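Local coordinates for ferrichrome ABC transporter substrate-binding protein (Staphylococcus pseudintermedius, PDB 5FLY), which binds ferrichrome, an iron-carrying siderophore, and probably hands it to an ABC transporter for uptake into the cell, at residues A[33-38]-A[84-89]; A[26-31]-A[42-47]; A[6-11]-A[104-109]. One frame throughout, in Å; residues are numbered along the deposited sequence.

Contact 1. Residues A[33-38]-A[84-89]; sequences PTYAGG and LIITYN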
# COMPACT_ATOMS: atom_id res chain seq x y z
N PRO A 33 0.79 -3.50 9.34
CA PRO A 33 1.49 -2.27 8.98
C PRO A 33 0.79 -1.43 7.91
O PRO A 33 1.04 -0.23 7.83
CB PRO A 33 2.85 -2.77 8.47
CG PRO A 33 2.65 -4.22 8.14
CD PRO A 33 1.62 -4.70 9.12
N THR A 34 -0.06 -2.05 7.11
CA THR A 34 -0.87 -1.32 6.14
C THR A 34 -1.59 -0.12 6.76
O THR A 34 -1.69 0.91 6.10
CB THR A 34 -1.90 -2.27 5.49
OG1 THR A 34 -1.17 -3.28 4.76
CG2 THR A 34 -2.85 -1.53 4.57
N TYR A 35 -2.05 -0.26 8.00
CA TYR A 35 -2.89 0.76 8.64
C TYR A 35 -2.10 1.70 9.55
O TYR A 35 -2.65 2.67 10.07
CB TYR A 35 -4.04 0.07 9.41
CG TYR A 35 -4.77 -0.87 8.49
CD1 TYR A 35 -5.66 -0.39 7.54
CD2 TYR A 35 -4.50 -2.23 8.52
CE1 TYR A 35 -6.28 -1.23 6.65
CE2 TYR A 35 -5.11 -3.08 7.65
CZ TYR A 35 -6.00 -2.58 6.70
OH TYR A 35 -6.62 -3.41 5.80
N ALA A 36 -0.81 1.43 9.72
CA ALA A 36 -0.01 2.21 10.66
C ALA A 36 0.20 3.65 10.22
O ALA A 36 -0.01 4.56 11.02
CB ALA A 36 1.34 1.52 10.88
N GLY A 37 0.59 3.86 8.97
CA GLY A 37 0.86 5.21 8.49
C GLY A 37 -0.38 6.08 8.56
O GLY A 37 -0.30 7.26 8.92
N GLY A 38 -1.52 5.51 8.20
CA GLY A 38 -2.76 6.28 8.16
C GLY A 38 -3.23 6.74 9.53
O GLY A 38 -3.74 7.86 9.70
N LEU A 84 -7.63 -1.15 21.89
CA LEU A 84 -8.00 -1.47 20.51
C LEU A 84 -6.79 -2.08 19.82
O LEU A 84 -5.68 -1.55 19.94
CB LEU A 84 -8.47 -0.20 19.76
CG LEU A 84 -8.81 -0.38 18.28
CD1 LEU A 84 -10.00 -1.29 18.09
CD2 LEU A 84 -9.09 0.98 17.62
N ILE A 85 -7.02 -3.17 19.09
CA ILE A 85 -5.98 -3.85 18.31
C ILE A 85 -6.40 -3.88 16.85
O ILE A 85 -7.55 -4.16 16.56
CB ILE A 85 -5.76 -5.29 18.81
CG1 ILE A 85 -5.31 -5.27 20.28
CG2 ILE A 85 -4.76 -6.01 17.93
CD1 ILE A 85 -5.44 -6.62 20.97
N ILE A 86 -5.47 -3.53 15.95
CA ILE A 86 -5.70 -3.53 14.51
C ILE A 86 -4.79 -4.57 13.88
O ILE A 86 -3.59 -4.55 14.09
CB ILE A 86 -5.39 -2.15 13.85
CG1 ILE A 86 -6.07 -1.01 14.59
CG2 ILE A 86 -5.76 -2.17 12.35
CD1 ILE A 86 -7.56 -1.09 14.61
N THR A 87 -5.36 -5.49 13.10
CA THR A 87 -4.56 -6.49 12.41
C THR A 87 -5.23 -6.87 11.10
O THR A 87 -6.15 -6.17 10.64
CB THR A 87 -4.33 -7.75 13.30
OG1 THR A 87 -3.30 -8.56 12.71
CG2 THR A 87 -5.62 -8.55 13.51
N TYR A 88 -4.76 -7.94 10.48
CA TYR A 88 -5.36 -8.47 9.25
C TYR A 88 -6.16 -9.71 9.57
O TYR A 88 -5.88 -10.41 10.53
CB TYR A 88 -4.32 -8.87 8.20
CG TYR A 88 -3.34 -7.83 7.73
CD1 TYR A 88 -3.72 -6.80 6.87
CD2 TYR A 88 -2.01 -7.92 8.09
CE1 TYR A 88 -2.79 -5.88 6.43
CE2 TYR A 88 -1.08 -7.01 7.67
CZ TYR A 88 -1.47 -6.00 6.83
OH TYR A 88 -0.51 -5.11 6.43
N ASN A 89 -7.15 -10.01 8.74
CA ASN A 89 -7.92 -11.22 8.96
C ASN A 89 -7.06 -12.46 8.70
O ASN A 89 -7.45 -13.56 9.10
CB ASN A 89 -9.20 -11.21 8.11
CG ASN A 89 -8.95 -11.40 6.62
OD1 ASN A 89 -7.85 -11.16 6.13
ND2 ASN A 89 -9.98 -11.81 5.90

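Contact 2. Residues A[26-31]-A[42-47]; sequences KRIVVM and LDANIV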
# COMPACT_ATOMS: atom_id res chain seq x y z
N LYS A 26 -7.55 5.13 23.17
CA LYS A 26 -6.45 5.73 23.91
C LYS A 26 -5.15 4.92 23.80
O LYS A 26 -4.08 5.46 24.06
CB LYS A 26 -6.81 5.86 25.40
CG LYS A 26 -8.01 6.76 25.67
CD LYS A 26 -7.79 8.18 25.18
CE LYS A 26 -8.82 9.12 25.78
NZ LYS A 26 -8.64 10.53 25.30
N ARG A 27 -5.25 3.64 23.43
CA ARG A 27 -4.08 2.76 23.44
C ARG A 27 -4.24 1.73 22.32
O ARG A 27 -4.65 0.61 22.56
CB ARG A 27 -3.91 2.06 24.79
CG ARG A 27 -3.66 3.01 25.96
CD ARG A 27 -3.31 2.26 27.24
NE ARG A 27 -2.04 1.55 27.12
CZ ARG A 27 -0.85 2.13 27.21
NH1 ARG A 27 -0.77 3.44 27.41
NH2 ARG A 27 0.26 1.41 27.07
N ILE A 28 -3.90 2.15 21.11
CA ILE A 28 -4.04 1.31 19.93
C ILE A 28 -2.74 0.57 19.66
O ILE A 28 -1.67 1.17 19.69
CB ILE A 28 -4.39 2.13 18.67
CG1 ILE A 28 -5.60 3.02 18.92
CG2 ILE A 28 -4.64 1.21 17.47
CD1 ILE A 28 -6.01 3.86 17.72
N VAL A 29 -2.84 -0.73 19.41
CA VAL A 29 -1.71 -1.49 18.91
C VAL A 29 -2.02 -1.86 17.48
O VAL A 29 -3.04 -2.49 17.22
CB VAL A 29 -1.44 -2.74 19.75
CG1 VAL A 29 -0.43 -3.68 19.06
CG2 VAL A 29 -0.97 -2.32 21.15
N VAL A 30 -1.18 -1.40 16.55
CA VAL A 30 -1.40 -1.67 15.13
C VAL A 30 -0.45 -2.77 14.66
O VAL A 30 0.73 -2.53 14.42
CB VAL A 30 -1.20 -0.38 14.29
CG1 VAL A 30 -1.53 -0.64 12.83
CG2 VAL A 30 -2.04 0.76 14.85
N MET A 31 -0.97 -4.00 14.57
CA MET A 31 -0.17 -5.14 14.13
C MET A 31 -0.10 -5.27 12.61
O MET A 31 0.79 -5.94 12.08
CB MET A 31 -0.73 -6.44 14.71
CG MET A 31 -0.54 -6.57 16.21
SD MET A 31 1.17 -6.26 16.76
CE MET A 31 2.07 -7.44 15.78
N LEU A 42 -3.10 10.71 11.29
CA LEU A 42 -4.24 11.27 12.01
C LEU A 42 -3.97 11.47 13.51
O LEU A 42 -4.90 11.79 14.27
CB LEU A 42 -5.47 10.38 11.83
CG LEU A 42 -6.07 10.32 10.41
CD1 LEU A 42 -7.12 9.24 10.34
CD2 LEU A 42 -6.67 11.67 10.01
N ASP A 43 -2.70 11.33 13.91
CA ASP A 43 -2.26 11.50 15.30
C ASP A 43 -3.05 10.61 16.25
O ASP A 43 -3.43 11.03 17.34
CB ASP A 43 -2.36 12.95 15.76
CG ASP A 43 -1.62 13.21 17.07
OD1 ASP A 43 -0.55 12.58 17.29
OD2 ASP A 43 -2.11 14.02 17.88
N ALA A 44 -3.29 9.37 15.82
CA ALA A 44 -3.93 8.39 16.68
C ALA A 44 -3.08 8.05 17.91
O ALA A 44 -1.84 8.17 17.90
CB ALA A 44 -4.22 7.12 15.91
N ASN A 45 -3.76 7.59 18.96
CA ASN A 45 -3.08 7.21 20.20
C ASN A 45 -2.48 5.81 20.10
O ASN A 45 -3.00 4.84 20.67
CB ASN A 45 -4.05 7.31 21.38
CG ASN A 45 -4.56 8.74 21.58
OD1 ASN A 45 -3.78 9.69 21.61
ND2 ASN A 45 -5.88 8.89 21.71
N ILE A 46 -1.36 5.70 19.39
CA ILE A 46 -0.75 4.40 19.12
C ILE A 46 0.32 4.09 20.16
O ILE A 46 1.23 4.91 20.40
CB ILE A 46 -0.11 4.37 17.72
CG1 ILE A 46 -1.18 4.60 16.64
CG2 ILE A 46 0.64 3.04 17.50
CD1 ILE A 46 -0.62 4.84 15.25
N VAL A 47 0.22 2.92 20.79
CA VAL A 47 1.17 2.51 21.81
C VAL A 47 2.01 1.29 21.41
O VAL A 47 2.93 0.92 22.12
CB VAL A 47 0.47 2.20 23.16
CG1 VAL A 47 -0.16 3.46 23.74
CG2 VAL A 47 -0.57 1.09 23.01

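Contact 3. Residues A[6-11]-A[104-109]; sequences KAFNLK and IAFDYA. With 7PG (2,5,8,11,14,17,20,23-octaoxapentacosan-25-ol), chain P.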
# COMPACT_ATOMS: atom_id res chain seq x y z
N LYS A 6 -18.36 2.74 20.44
CA LYS A 6 -19.09 2.95 19.19
C LYS A 6 -18.92 1.71 18.32
O LYS A 6 -17.97 0.94 18.49
CB LYS A 6 -18.58 4.18 18.45
CG LYS A 6 -17.15 4.02 17.94
CD LYS A 6 -16.58 5.30 17.34
CE LYS A 6 -15.08 5.16 17.11
NZ LYS A 6 -14.41 6.47 17.04
N ALA A 7 -19.84 1.52 17.39
CA ALA A 7 -19.74 0.40 16.47
C ALA A 7 -18.93 0.82 15.25
O ALA A 7 -19.26 1.80 14.59
CB ALA A 7 -21.12 -0.08 16.05
N PHE A 8 -17.84 0.10 14.99
CA PHE A 8 -17.11 0.24 13.74
C PHE A 8 -17.66 -0.79 12.77
O PHE A 8 -17.71 -1.96 13.08
CB PHE A 8 -15.62 0.04 13.95
CG PHE A 8 -14.85 0.09 12.68
CD1 PHE A 8 -14.55 1.32 12.11
CD2 PHE A 8 -14.47 -1.06 12.03
CE1 PHE A 8 -13.86 1.39 10.93
CE2 PHE A 8 -13.79 -1.00 10.84
CZ PHE A 8 -13.47 0.23 10.29
N ASN A 9 -18.09 -0.33 11.60
CA ASN A 9 -18.70 -1.21 10.61
C ASN A 9 -17.67 -1.75 9.64
O ASN A 9 -17.33 -1.10 8.65
CB ASN A 9 -19.80 -0.47 9.88
CG ASN A 9 -20.87 0.04 10.83
OD1 ASN A 9 -21.35 -0.70 11.68
ND2 ASN A 9 -21.22 1.32 10.70
N LEU A 10 -17.15 -2.94 9.93
CA LEU A 10 -16.11 -3.55 9.12
C LEU A 10 -16.69 -4.26 7.90
O LEU A 10 -17.58 -5.08 8.04
CB LEU A 10 -15.31 -4.54 9.96
CG LEU A 10 -14.19 -5.33 9.29
CD1 LEU A 10 -13.08 -4.39 8.82
CD2 LEU A 10 -13.65 -6.39 10.22
N LYS A 11 -16.17 -3.94 6.72
CA LYS A 11 -16.54 -4.67 5.51
C LYS A 11 -15.86 -6.02 5.46
O LYS A 11 -14.64 -6.10 5.53
CB LYS A 11 -16.17 -3.88 4.26
CG LYS A 11 -16.77 -2.50 4.20
CD LYS A 11 -16.38 -1.78 2.92
CE LYS A 11 -17.62 -1.33 2.17
NZ LYS A 11 -17.31 -0.78 0.81
N ILE A 104 -10.00 -5.24 15.41
CA ILE A 104 -10.41 -5.14 14.02
C ILE A 104 -9.38 -5.83 13.14
O ILE A 104 -8.25 -5.36 12.98
CB ILE A 104 -10.58 -3.69 13.54
CG1 ILE A 104 -11.49 -2.90 14.49
CG2 ILE A 104 -11.18 -3.65 12.16
CD1 ILE A 104 -11.44 -1.43 14.27
N ALA A 105 -9.80 -6.97 12.60
CA ALA A 105 -8.97 -7.76 11.72
C ALA A 105 -9.43 -7.53 10.28
O ALA A 105 -10.33 -8.19 9.76
CB ALA A 105 -9.04 -9.21 12.09
N PHE A 106 -8.81 -6.54 9.66
CA PHE A 106 -9.20 -6.11 8.34
C PHE A 106 -9.00 -7.17 7.26
O PHE A 106 -7.94 -7.79 7.17
CB PHE A 106 -8.42 -4.88 7.93
CG PHE A 106 -8.95 -3.59 8.51
CD1 PHE A 106 -10.02 -2.94 7.91
CD2 PHE A 106 -8.37 -3.04 9.64
CE1 PHE A 106 -10.52 -1.76 8.45
CE2 PHE A 106 -8.84 -1.86 10.16
CZ PHE A 106 -9.93 -1.22 9.58
N ASP A 107 -10.04 -7.33 6.45
CA ASP A 107 -9.95 -8.00 5.14
C ASP A 107 -9.47 -6.90 4.20
O ASP A 107 -10.26 -6.11 3.68
CB ASP A 107 -11.30 -8.60 4.73
CG ASP A 107 -11.24 -9.52 3.49
OD1 ASP A 107 -10.28 -9.55 2.69
OD2 ASP A 107 -12.23 -10.22 3.31
N TYR A 108 -8.15 -6.82 4.05
CA TYR A 108 -7.49 -5.72 3.33
C TYR A 108 -8.19 -5.36 2.01
O TYR A 108 -8.48 -4.19 1.75
CB TYR A 108 -6.03 -6.08 3.05
CG TYR A 108 -5.42 -5.13 2.06
CD1 TYR A 108 -5.07 -3.85 2.46
CD2 TYR A 108 -5.26 -5.48 0.72
CE1 TYR A 108 -4.54 -2.95 1.57
CE2 TYR A 108 -4.74 -4.58 -0.19
CZ TYR A 108 -4.38 -3.32 0.24
OH TYR A 108 -3.85 -2.40 -0.63
N ALA A 109 -8.46 -6.37 1.20
CA ALA A 109 -8.94 -6.14 -0.16
C ALA A 109 -10.33 -5.51 -0.26
O ALA A 109 -10.74 -5.09 -1.34
CB ALA A 109 -8.91 -7.44 -0.95
C2 7PG P . 5.43 -6.22 2.72
O1 7PG P . 6.69 -6.56 2.21
C3 7PG P . 6.64 -7.10 0.92
C4 7PG P . 6.74 -8.62 0.98
O2 7PG P . 7.06 -9.15 -0.28
C5 7PG P . 6.21 -8.75 -1.31
C6 7PG P . 5.97 -9.87 -2.32
O3 7PG P . 4.66 -9.79 -2.81
C7 7PG P . 3.67 -10.42 -2.05
C8 7PG P . 2.30 -9.96 -2.55
O4 7PG P . 1.24 -10.45 -1.75
C9 7PG P . 1.31 -10.07 -0.41
C10 7PG P . -0.06 -9.99 0.28
O5 7PG P . 0.05 -8.98 1.25
C11 7PG P . -1.14 -8.49 1.82
C12 7PG P . -0.88 -7.10 2.39
O6 7PG P . -1.68 -6.14 1.75
C13 7PG P . -1.10 -5.38 0.73
C14 7PG P . -0.07 -4.42 1.31
O7 7PG P . -0.22 -3.18 0.68
C15 7PG P . 0.14 -2.07 1.46
O HOH W 1 -12.09 -5.43 5.85

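Contact 1. Residues A[33-38]-A[84-89]
Tyr35 and Ile86 mark the nearest backbone approach of residues 33-38 to strand 84-88, with CA atoms 7.8 Å apart. The CA atoms of Pro33 and Thr87 are 8.1 Å apart. The backbones are therefore too far apart to bond, and side chains fill the gap. Residues 33-35 lead to helix 36-41, and Ala36 N bonds to Pro33 O.

Tyr88 spans the gap. Its CG stands anti to the carbonyl carbon (chi1 -57°), and the ring carries OH across to residues 33-35. There OH forms a hydrogen bond of 2.6 Å with Thr34 OG1. Either hydroxyl could be the donor. OG1 lies at the ring edge, in the ring plane, and the two side chains cross at about a right angle. Pro33 CD packs against the same end of the ring, 3.5 Å from Tyr88 OH.

Tyr35 reaches the strand with its ring. CE2 lies 3.8 Å from Tyr88 CE1, and the two ring planes are inclined at 55°. CD2 touches the methyl CG2 of Ile86 at 4.0 Å. Within residues 33-35, Thr34 CG2 sits over the centre of one face of the Tyr35 ring. Tyr35 also stacks on Phe106 of the next strand.

Thr34 belongs to the pocket that holds the bound polyether 7PG. The bond to Tyr88 OH restrains the hydroxyl of a residue that touches the ligand. This is the connection from strand 28-30 to the helix that follows it, packed beside the C-terminal end of the neighbouring strand, where Rossmann-like folds commonly place their binding sites.

Contact 2. Residues A[26-31]-A[42-47]
Arg27 and Val47 meet with their side chains crossing at about a right angle. Val47 CG1 lies over one face of the Arg27 guanidinium, displaced toward its rim, and comes within 3.7 Å of NH1. The arginine chain bends at chi3 (66°), which turns NE aside from the run of CB, CG and CD. NH2 bonds to Leu80 O, so the group is also held from outside the contact. The other methyl of Val47, CG2, is placed between its own backbone N and carbonyl carbon. It packs 3.5 Å from Ile28 O and also meets Val29 CG2.

The backbones join at a parallel bridge between Ile28 and Ile46. Ile28 N donates to Asn45 O at 2.9 Å and Val47 N to Ile28 O at 2.8 Å. Strand 28-30, helix 36-41 and strand 46-50 form a beta-alpha-beta unit, and this bridge is where the second strand first pairs with the first. A Schellman motif with Asp43 in a left-handed conformation ends the helix, and an inverse gamma turn centred on Asn45 leads into the strand.

Ile28 and Ile46 point to the same face of the sheet, the one covered by the helix. Ile28 CD1 reaches Ala44 CB at 4.1 Å. Val30 CG2 approaches Ile46 CG1 at 4.3 Å.

Asn45 lies alongside Lys26, both pointing the same way. Its CB rests 3.3 Å from Lys26 O, while its ND2 bonds to Pro25 O. Lys26 NZ makes a salt bridge with Asp24.

Contact 3. Residues A[6-11]-A[104-109]
Phe8 and Leu10 of strand 5-12 pack on Ile104 and Phe106 of strand 103-106 in an apolar contact without direct hydrogen bonds. The first strand belongs to an N-terminal beta hairpin with strand 15-22. The second is the edge strand of the parallel sheet in a Rossmann-like lobe. The two strands run roughly parallel, at 26°, with axes 8.2 Å apart.

Ile104 CD1 sits over one face of the Phe8 ring in a CH-pi contact, 4.2 Å from the ring centroid. Ile104 CG2 touches Phe8 CE2 and Leu10 CD1, and lies over one face of the Phe106 ring, toward its rim. Phe8 CG stands anti to its backbone N (chi1 177°), which sets it 4.1 Å from Ile104 CD1. At the far end of the ring, Phe8 CZ meets Phe106 CZ at 3.9 Å, the ring planes inclined at 75°. Leu10 and Ile104 run alongside each other, pointing opposite ways. Leu10 CD1 approaches Phe106 CD1 at 3.5 Å.

Beyond the strand, Tyr108 lines the ligand pocket, where O6 of 7PG lies over the centre of its ring. A water links the backbones nearby. It donates to Lys11 O at 2.7 Å and to Asp107 O at 2.9 Å.

In the fold
All three contacts lie in one lobe and reach its parallel sheet, where strand 84-88 stands between 28-30 and 103-106. Contacts 1 and 2 have centres 9 Å apart and meet through probable hydrogen bonds, Ile86 N to Val29 O at 2.9 Å and Met31 N to Ile86 O at 2.7 Å. Contact 3 joins contact 1 from the other side of strand 84-88, with Asn89 N 2.8 Å from Phe106 O. Contacts 2 and 3 do not touch. Thr34 and Tyr108 bring contacts 1 and 3 to the 7PG pocket, whereas the Val30 side chain of contact 2 lies about 12 Å from the ligand.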